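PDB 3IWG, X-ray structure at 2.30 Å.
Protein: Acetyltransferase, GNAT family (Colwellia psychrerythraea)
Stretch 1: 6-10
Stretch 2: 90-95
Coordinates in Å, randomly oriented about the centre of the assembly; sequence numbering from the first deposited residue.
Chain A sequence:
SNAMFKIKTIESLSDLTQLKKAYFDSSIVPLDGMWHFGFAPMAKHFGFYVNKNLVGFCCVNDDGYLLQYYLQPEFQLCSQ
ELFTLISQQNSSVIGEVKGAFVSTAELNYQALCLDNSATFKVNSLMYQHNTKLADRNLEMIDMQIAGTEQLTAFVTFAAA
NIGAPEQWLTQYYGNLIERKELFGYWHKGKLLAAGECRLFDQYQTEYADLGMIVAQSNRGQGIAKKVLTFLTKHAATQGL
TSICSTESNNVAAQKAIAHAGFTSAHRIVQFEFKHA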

# COMPACT_ATOMS: atom_id res chain seq x y z
N LYS A 6 -2.54 3.74 -36.67
CA LYS A 6 -1.44 4.42 -35.99
C LYS A 6 -1.39 3.87 -34.54
O LYS A 6 -2.42 3.80 -33.85
N ILE A 7 -0.21 3.45 -34.08
CA ILE A 7 -0.02 3.15 -32.66
C ILE A 7 0.54 4.40 -31.98
O ILE A 7 1.46 5.04 -32.51
N LYS A 8 -0.04 4.75 -30.83
CA LYS A 8 0.39 5.92 -30.05
C LYS A 8 0.48 5.49 -28.60
O LYS A 8 -0.28 4.67 -28.13
N THR A 9 1.43 6.07 -27.90
CA THR A 9 1.62 5.80 -26.49
C THR A 9 0.40 6.49 -25.80
O THR A 9 -0.16 7.45 -26.33
N ILE A 10 -0.05 5.96 -24.67
CA ILE A 10 -1.19 6.56 -23.96
C ILE A 10 -0.80 6.92 -22.52
O ILE A 10 -0.40 6.05 -21.76
N ASN A 90 7.97 -5.15 -35.33
CA ASN A 90 8.02 -4.10 -36.33
C ASN A 90 7.24 -2.83 -35.92
O ASN A 90 7.06 -1.93 -36.76
N SER A 91 6.75 -2.75 -34.67
CA SER A 91 6.10 -1.53 -34.19
C SER A 91 7.17 -0.56 -33.71
O SER A 91 7.84 -0.81 -32.69
N SER A 92 7.33 0.53 -34.44
CA SER A 92 8.25 1.59 -34.07
C SER A 92 8.02 1.97 -32.60
O SER A 92 8.92 1.97 -31.77
N VAL A 93 6.76 2.25 -32.29
CA VAL A 93 6.40 2.91 -31.06
C VAL A 93 6.41 1.91 -29.89
O VAL A 93 7.03 2.18 -28.86
N ILE A 94 5.78 0.75 -30.07
CA ILE A 94 5.68 -0.26 -29.01
C ILE A 94 7.02 -0.94 -28.76
O ILE A 94 7.34 -1.27 -27.62
N GLY A 95 7.78 -1.14 -29.84
CA GLY A 95 9.12 -1.69 -29.73
C GLY A 95 9.14 -3.20 -29.61
O GLY A 95 8.20 -3.89 -29.99

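The contact between these two stretches is small, burying 207 Å² in all, and it is organised around one side chain. Ile7, in the strand of the first stretch, points its CA-to-CB bond toward the second stretch, while its neighbours Lys6 and Lys8 point away, the alternation expected of an extended backbone. The two lysines thus keep their long charged chains clear of the apolar contact. Thr9 points sideways, and it is its backbone N, not its hydroxyl, that makes its closest approach, 4.3 Å from CG2 of Val93.

Ile7 has chi1 near -57°, the m well, the commonest choice for isoleucine. Its chi2 of 141° lies between wells, so the terminal methyl is not ideally staggered. The branched side chain reaches three residues of the second stretch. CG2 meets CG2 of Val93 at 3.6 Å and CG1 of Ile94, also at 3.6 Å, while CD1 extends to within 3.4 Å of OG of Ser91. Isoleucine suits this place because its branches spread widely from CB: CD1 of Ile7 also lies 4.2 Å from CD1 of Ile94.

Val93 faces Ile7 directly, their CA atoms 6.6 Å apart, and its CB points toward the strand. Its chi1 of 8° is nearly eclipsed, an unusual value for valine. In this orientation CG2 lies against the Ile7 methyl, and CG1 sits 3.4 Å from the backbone O of Ile7, a close approach without a hydrogen bond. The compact, forked valine therefore touches both side chain and main chain of the strand.

Ile94 sets out sideways, but its end comes nearer the strand. With chi1 at -64° (m) and chi2 at 170° (t), it adopts a well-staggered conformation, and its CG1 completes the apolar cluster around CG2 of Ile7.

Ser91 also points toward the strand, yet its polar partner lies within its own stretch. At chi1 of 176° (t), OG accepts a hydrogen bond from N of Ile94 at 3.1 Å, with an N-H...O angle of 158°. The short serine side chain is well suited to this role, since it can fold back to the backbone three residues on. The turn is tied further by N of Gly95 bonding to O of Ser91 at 2.9 Å, and the positive phi of Gly95 is one that glycine accommodates readily. No hydrogen bond crosses between the stretches, so their direct association rests on van der Waals packing around Ile7.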

# COMPACT_ATOMS: atom_id res chain seq x y z
CB LYS A 6 -1.66 5.95 -35.99
CG LYS A 6 -0.86 6.76 -37.06
CD LYS A 6 -1.56 6.90 -38.44
CE LYS A 6 -0.68 7.65 -39.51
NZ LYS A 6 -0.54 9.16 -39.33
CB ILE A 7 0.91 1.94 -32.43
CG1 ILE A 7 0.34 0.71 -33.16
CG2 ILE A 7 1.10 1.69 -30.93
CD1 ILE A 7 1.40 -0.17 -33.84
CB LYS A 8 -0.60 7.10 -30.14
CG LYS A 8 -0.54 7.99 -31.38
CD LYS A 8 -1.44 9.29 -31.22
CE LYS A 8 -2.08 9.75 -32.59
NZ LYS A 8 -2.49 11.21 -32.73
CB THR A 9 3.01 6.36 -26.07
OG1 THR A 9 3.70 5.41 -25.25
CG2 THR A 9 2.89 7.70 -25.38
CB ILE A 10 -2.35 5.57 -23.94
CG1 ILE A 10 -2.91 5.43 -25.36
CG2 ILE A 10 -3.42 5.98 -22.90
CD1 ILE A 10 -4.40 5.63 -25.48
CB ASN A 90 7.46 -4.61 -37.68
CG ASN A 90 8.04 -5.95 -38.10
OD1 ASN A 90 7.37 -6.72 -38.79
ND2 ASN A 90 9.28 -6.23 -37.70
CB SER A 91 5.10 -1.79 -33.05
OG SER A 91 4.56 -0.58 -32.53
CB SER A 92 8.03 2.81 -34.98
OG SER A 92 7.65 2.40 -36.30
CB VAL A 93 5.07 3.71 -31.24
CG1 VAL A 93 4.41 3.41 -32.62
CG2 VAL A 93 4.11 3.53 -30.08
CB ILE A 94 4.66 -1.36 -29.34
CG1 ILE A 94 3.24 -0.79 -29.43
CG2 ILE A 94 4.75 -2.47 -28.31
CD1 ILE A 94 2.19 -1.78 -30.00